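Epsin 1 (PDB 5LP0) probably binds membranes rich in phosphatidylinositol 4,5-bisphosphate through its ENTH domain, modifying their curvature and promoting clathrin-coated invaginations in receptor-mediated endocytosis. Local coordinates at residues Ile31-Met45 with Tyr71-Cys84. Residues are numbered along the deposited sequence; the frame is centred on the assembly and turned at random.
Sequences IADLTYNVVAFSEIM and YLIKTGSERVAQQC
Ala32 and Gly76 bring the two bent segments together, their CA atoms 4.3 Å apart, and beyond them the helical segments 38-45 and 78-84 run at 40° to each other, their axes 11.5 Å apart at closest approach. Thr35 joins the two corners. With chi1 at 66°, OG1 stands between its own backbone N and carbonyl carbon, where it donates to Ala32 O on a lone pair in the carbonyl plane and accepts a nearly straight bond (169°) from Ser77 N at 2.9 Å, while CG2 turns inward to Val80 CG2 and Leu72 CD2. A valine here would probably leave Ser77 N without its acceptor and Ala32 O without the hydroxyl that donates to it. Gly76 CA comes within 3.4 Å of Thr35 OG1. The Tyr36 ring lies over this bend, taking Ser77 CB onto one face in a CH-pi contact, and Arg132 of helix 125-139 binds Gly76 O beside it. Farther along, Phe41 is sandwiched: Met45 CG lies against one face, and on the opposite face the Arg79 guanidinium makes a cation-pi contact, CZ 4.1 Å from the ring centroid. Arg79 NH1 also reaches Thr35 O through a water bonded to both. The Gln83 amide, nearly perpendicular to the ring, brings NE2 to the Phe41 edge, 3.5 Å from CE2; its OE1 bonds to Trp49. Inside, Leu72 CD2 packs on Ala32 and Ile31, and Met45 SD meets Val80 CG1 at 4.1 Å. The contact packs the turn between helices 25-34 and 38-51 against that between helices 59-75 and 78-86 within the all-helical ENTH superhelix.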
loop_
_atom_site.group_PDB
_atom_site.type_symbol
_atom_site.label_atom_id
_atom_site.label_comp_id
_atom_site.label_asym_id
_atom_site.label_seq_id
_atom_site.Cartn_x
_atom_site.Cartn_y
_atom_site.Cartn_z
ATOM N N ILE A 31 -6.895 8.520 2.632
ATOM C CA ILE A 31 -5.541 8.550 2.086
ATOM C C ILE A 31 -5.616 8.701 0.551
ATOM O O ILE A 31 -4.876 9.492 -0.031
ATOM C CB ILE A 31 -4.725 7.318 2.519
ATOM C CG1 ILE A 31 -4.606 7.276 4.059
ATOM C CG2 ILE A 31 -3.336 7.351 1.900
ATOM C CD1 ILE A 31 -4.098 5.963 4.600
ATOM N N ALA A 32 -6.558 8.002 -0.094
ATOM C CA ALA A 32 -6.712 8.109 -1.534
ATOM C C ALA A 32 -7.049 9.548 -1.934
ATOM O O ALA A 32 -6.464 10.064 -2.875
ATOM C CB ALA A 32 -7.791 7.165 -2.039
ATOM N N ASP A 33 -7.971 10.212 -1.229
ATOM C CA ASP A 33 -8.261 11.606 -1.546
ATOM C C ASP A 33 -7.011 12.479 -1.388
ATOM O O ASP A 33 -6.759 13.352 -2.211
ATOM C CB ASP A 33 -9.367 12.166 -0.645
ATOM C CG ASP A 33 -10.744 11.679 -1.032
ATOM O OD1 ASP A 33 -10.957 11.350 -2.221
ATOM O OD2 ASP A 33 -11.609 11.625 -0.137
ATOM N N LEU A 34 -6.225 12.222 -0.333
ATOM C CA LEU A 34 -5.005 12.995 -0.092
ATOM C C LEU A 34 -3.949 12.797 -1.180
ATOM O O LEU A 34 -3.084 13.651 -1.365
ATOM C CB LEU A 34 -4.416 12.698 1.294
ATOM C CG LEU A 34 -5.211 13.296 2.464
ATOM C CD1 LEU A 34 -4.761 12.693 3.770
ATOM C CD2 LEU A 34 -5.073 14.819 2.512
ATOM N N THR A 35 -3.969 11.667 -1.882
ATOM C CA THR A 35 -2.989 11.505 -2.977
ATOM C C THR A 35 -3.126 12.510 -4.123
ATOM O O THR A 35 -2.197 12.648 -4.919
ATOM C CB THR A 35 -2.957 10.083 -3.592
ATOM O OG1 THR A 35 -4.195 9.804 -4.262
ATOM C CG2 THR A 35 -2.652 9.023 -2.508
ATOM N N TYR A 36 -4.268 13.197 -4.209
ATOM C CA TYR A 36 -4.437 14.281 -5.175
ATOM C C TYR A 36 -3.848 15.591 -4.682
ATOM O O TYR A 36 -3.857 16.565 -5.407
ATOM C CB TYR A 36 -5.914 14.485 -5.512
ATOM C CG TYR A 36 -6.536 13.329 -6.235
ATOM C CD1 TYR A 36 -7.134 12.287 -5.542
ATOM C CD2 TYR A 36 -6.524 13.288 -7.610
ATOM C CE1 TYR A 36 -7.716 11.222 -6.230
ATOM C CE2 TYR A 36 -7.096 12.254 -8.297
ATOM C CZ TYR A 36 -7.687 11.244 -7.614
ATOM O OH TYR A 36 -8.222 10.246 -8.373
ATOM N N ASN A 37 -3.384 15.626 -3.446
ATOM C CA ASN A 37 -2.749 16.805 -2.863
ATOM C C ASN A 37 -1.242 16.585 -2.982
ATOM O O ASN A 37 -0.699 15.643 -2.390
ATOM C CB ASN A 37 -3.201 16.909 -1.403
ATOM C CG ASN A 37 -2.566 18.052 -0.649
ATOM O OD1 ASN A 37 -1.347 18.224 -0.634
ATOM N ND2 ASN A 37 -3.406 18.822 0.029
ATOM N N VAL A 38 -0.565 17.367 -3.801
ATOM C CA VAL A 38 0.810 17.050 -4.180
ATOM C C VAL A 38 1.768 16.949 -2.957
ATOM O O VAL A 38 2.638 16.059 -2.866
ATOM C CB VAL A 38 1.326 18.048 -5.254
ATOM C CG1 VAL A 38 1.511 19.429 -4.657
ATOM C CG2 VAL A 38 2.608 17.553 -5.852
ATOM N N VAL A 39 1.569 17.835 -1.986
ATOM C CA VAL A 39 2.356 17.798 -0.755
ATOM C C VAL A 39 2.097 16.499 0.045
ATOM O O VAL A 39 3.033 15.761 0.451
ATOM C CB VAL A 39 2.095 19.056 0.113
ATOM C CG1 VAL A 39 2.804 18.934 1.450
ATOM C CG2 VAL A 39 2.552 20.315 -0.624
ATOM N N ALA A 40 0.815 16.211 0.240
ATOM C CA ALA A 40 0.418 14.987 0.943
ATOM C C ALA A 40 0.855 13.746 0.187
ATOM O O ALA A 40 1.274 12.771 0.824
ATOM C CB ALA A 40 -1.071 14.957 1.193
ATOM N N PHE A 41 0.811 13.763 -1.134
ATOM C CA PHE A 41 1.199 12.618 -1.958
ATOM C C PHE A 41 2.620 12.223 -1.608
ATOM O O PHE A 41 2.912 11.041 -1.423
ATOM C CB PHE A 41 1.110 12.979 -3.431
ATOM C CG PHE A 41 1.663 11.935 -4.353
ATOM C CD1 PHE A 41 0.843 10.954 -4.903
ATOM C CD2 PHE A 41 2.994 11.953 -4.699
ATOM C CE1 PHE A 41 1.356 10.000 -5.776
ATOM C CE2 PHE A 41 3.520 10.996 -5.555
ATOM C CZ PHE A 41 2.716 10.004 -6.079
ATOM N N SER A 42 3.531 13.191 -1.566
ATOM C CA SER A 42 4.900 12.852 -1.214
ATOM C C SER A 42 5.029 12.228 0.178
ATOM O O SER A 42 5.812 11.268 0.365
ATOM C CB SER A 42 5.804 14.053 -1.339
ATOM O OG SER A 42 6.078 14.260 -2.700
ATOM N N GLU A 43 4.326 12.802 1.152
ATOM C CA GLU A 43 4.337 12.244 2.520
ATOM C C GLU A 43 3.807 10.800 2.548
ATOM O O GLU A 43 4.367 9.908 3.228
ATOM C CB GLU A 43 3.522 13.133 3.469
ATOM C CG GLU A 43 4.102 14.538 3.678
ATOM C CD GLU A 43 3.098 15.530 4.286
ATOM O OE1 GLU A 43 1.876 15.250 4.286
ATOM O OE2 GLU A 43 3.541 16.600 4.776
ATOM N N ILE A 44 2.758 10.541 1.773
ATOM C CA ILE A 44 2.057 9.260 1.797
ATOM C C ILE A 44 2.973 8.229 1.171
ATOM O O ILE A 44 3.254 7.194 1.760
ATOM C CB ILE A 44 0.730 9.355 1.020
ATOM C CG1 ILE A 44 -0.284 10.110 1.860
ATOM C CG2 ILE A 44 0.184 7.937 0.638
ATOM C CD1 ILE A 44 -1.478 10.618 1.076
ATOM N N MET A 45 3.505 8.527 0.013
ATOM C CA MET A 45 4.266 7.556 -0.728
ATOM C C MET A 45 5.551 7.238 0.013
ATOM O O MET A 45 5.949 6.069 0.090
ATOM C CB MET A 45 4.556 8.055 -2.130
ATOM C CG MET A 45 3.295 8.143 -2.975
ATOM S SD MET A 45 2.354 6.614 -3.245
ATOM C CE MET A 45 3.434 5.750 -4.396
ATOM N N TYR A 71 -4.880 -0.357 -3.019
ATOM C CA TYR A 71 -6.052 0.507 -2.935
ATOM C C TYR A 71 -5.764 1.886 -3.544
ATOM O O TYR A 71 -6.590 2.447 -4.263
ATOM C CB TYR A 71 -6.482 0.654 -1.479
ATOM C CG TYR A 71 -7.748 1.465 -1.305
ATOM C CD1 TYR A 71 -8.972 0.847 -1.264
ATOM C CD2 TYR A 71 -7.710 2.844 -1.183
ATOM C CE1 TYR A 71 -10.125 1.564 -1.081
ATOM C CE2 TYR A 71 -8.872 3.584 -1.028
ATOM C CZ TYR A 71 -10.076 2.935 -0.991
ATOM O OH TYR A 71 -11.240 3.642 -0.831
ATOM N N LEU A 72 -4.591 2.452 -3.272
ATOM C CA LEU A 72 -4.240 3.770 -3.800
ATOM C C LEU A 72 -3.971 3.749 -5.304
ATOM O O LEU A 72 -4.300 4.694 -6.028
ATOM C CB LEU A 72 -3.015 4.286 -3.055
ATOM C CG LEU A 72 -3.149 4.518 -1.553
ATOM C CD1 LEU A 72 -1.827 5.062 -0.989
ATOM C CD2 LEU A 72 -4.310 5.463 -1.210
ATOM N N ILE A 73 -3.376 2.678 -5.795
ATOM C CA ILE A 73 -3.183 2.490 -7.228
ATOM C C ILE A 73 -4.532 2.520 -7.951
ATOM O O ILE A 73 -4.662 3.163 -9.006
ATOM C CB ILE A 73 -2.479 1.141 -7.508
ATOM C CG1 ILE A 73 -0.984 1.236 -7.175
ATOM C CG2 ILE A 73 -2.688 0.683 -8.945
ATOM C CD1 ILE A 73 -0.322 -0.132 -6.924
ATOM N N LYS A 74 -5.532 1.869 -7.377
ATOM C CA LYS A 74 -6.839 1.722 -8.028
ATOM C C LYS A 74 -7.786 2.891 -7.763
ATOM O O LYS A 74 -8.662 3.177 -8.578
ATOM C CB LYS A 74 -7.505 0.435 -7.557
ATOM C CG LYS A 74 -6.801 -0.836 -7.986
ATOM C CD LYS A 74 -7.509 -2.050 -7.431
ATOM C CE LYS A 74 -6.792 -3.299 -7.858
ATOM N NZ LYS A 74 -7.495 -4.533 -7.380
ATOM N N THR A 75 -7.602 3.588 -6.648
ATOM C CA THR A 75 -8.604 4.534 -6.152
ATOM C C THR A 75 -8.097 5.982 -6.023
ATOM O O THR A 75 -8.899 6.923 -5.929
ATOM C CB THR A 75 -9.106 4.089 -4.767
ATOM O OG1 THR A 75 -9.175 2.647 -4.710
ATOM C CG2 THR A 75 -10.459 4.658 -4.503
ATOM N N GLY A 76 -6.776 6.143 -5.993
ATOM C CA GLY A 76 -6.149 7.431 -5.783
ATOM C C GLY A 76 -5.746 8.095 -7.087
ATOM O O GLY A 76 -6.153 7.679 -8.174
ATOM N N SER A 77 -4.944 9.146 -6.977
ATOM C CA SER A 77 -4.365 9.812 -8.140
ATOM C C SER A 77 -3.601 8.828 -9.025
ATOM O O SER A 77 -2.974 7.887 -8.531
ATOM C CB SER A 77 -3.402 10.902 -7.667
ATOM O OG SER A 77 -2.636 11.406 -8.746
ATOM N N GLU A 78 -3.665 9.028 -10.336
ATOM C CA GLU A 78 -2.934 8.181 -11.259
ATOM C C GLU A 78 -1.420 8.302 -11.074
ATOM O O GLU A 78 -0.673 7.452 -11.543
ATOM C CB GLU A 78 -3.385 8.442 -12.708
ATOM C CG GLU A 78 -4.835 7.993 -12.948
ATOM C CD GLU A 78 -5.274 8.022 -14.404
ATOM O OE1 GLU A 78 -4.657 8.732 -15.230
ATOM O OE2 GLU A 78 -6.247 7.317 -14.712
ATOM N N ARG A 79 -0.986 9.337 -10.349
ATOM C CA ARG A 79 0.425 9.491 -9.992
ATOM C C ARG A 79 0.900 8.360 -9.094
ATOM O O ARG A 79 2.084 8.071 -9.054
ATOM C CB ARG A 79 0.672 10.821 -9.272
ATOM C CG ARG A 79 0.450 12.074 -10.127
ATOM C CD ARG A 79 0.936 13.370 -9.425
ATOM N NE ARG A 79 2.388 13.345 -9.232
ATOM C CZ ARG A 79 3.014 13.708 -8.114
ATOM N NH1 ARG A 79 2.333 14.147 -7.064
ATOM N NH2 ARG A 79 4.337 13.634 -8.043
ATOM N N VAL A 80 -0.018 7.742 -8.363
ATOM C CA VAL A 80 0.343 6.614 -7.499
ATOM C C VAL A 80 0.865 5.444 -8.344
ATOM O O VAL A 80 1.990 4.955 -8.131
ATOM C CB VAL A 80 -0.836 6.140 -6.622
ATOM C CG1 VAL A 80 -0.408 4.895 -5.793
ATOM C CG2 VAL A 80 -1.313 7.253 -5.685
ATOM N N ALA A 81 0.054 4.993 -9.302
ATOM C CA ALA A 81 0.441 3.862 -10.149
ATOM C C ALA A 81 1.716 4.195 -10.924
ATOM O O ALA A 81 2.583 3.353 -11.133
ATOM C CB ALA A 81 -0.706 3.474 -11.098
ATOM N N GLN A 82 1.832 5.436 -11.369
ATOM C CA GLN A 82 3.011 5.838 -12.101
ATOM C C GLN A 82 4.258 5.705 -11.249
ATOM O O GLN A 82 5.271 5.179 -11.715
ATOM C CB GLN A 82 2.887 7.293 -12.562
ATOM C CG GLN A 82 3.821 7.643 -13.710
ATOM C CD GLN A 82 5.263 7.890 -13.291
ATOM O OE1 GLN A 82 5.562 8.157 -12.116
ATOM N NE2 GLN A 82 6.177 7.817 -14.272
ATOM N N GLN A 83 4.202 6.183 -10.004
ATOM C CA GLN A 83 5.379 6.093 -9.153
ATOM C C GLN A 83 5.668 4.623 -8.805
ATOM O O GLN A 83 6.840 4.211 -8.719
ATOM C CB GLN A 83 5.252 6.956 -7.893
ATOM C CG GLN A 83 6.503 6.865 -7.037
ATOM C CD GLN A 83 6.535 7.799 -5.856
ATOM O OE1 GLN A 83 6.683 7.378 -4.703
ATOM N NE2 GLN A 83 6.443 9.065 -6.124
ATOM N N CYS A 84 4.624 3.816 -8.672
ATOM C CA CYS A 84 4.828 2.410 -8.336
ATOM C C CYS A 84 5.528 1.669 -9.480
ATOM O O CYS A 84 6.415 0.851 -9.253
ATOM C CB CYS A 84 3.514 1.730 -8.025
ATOM S SG CYS A 84 2.833 2.152 -6.439
HETATM O O HOH W 1 -0.433 14.330 -6.334
HETATM O O HOH W 2 4.419 15.291 -4.771
#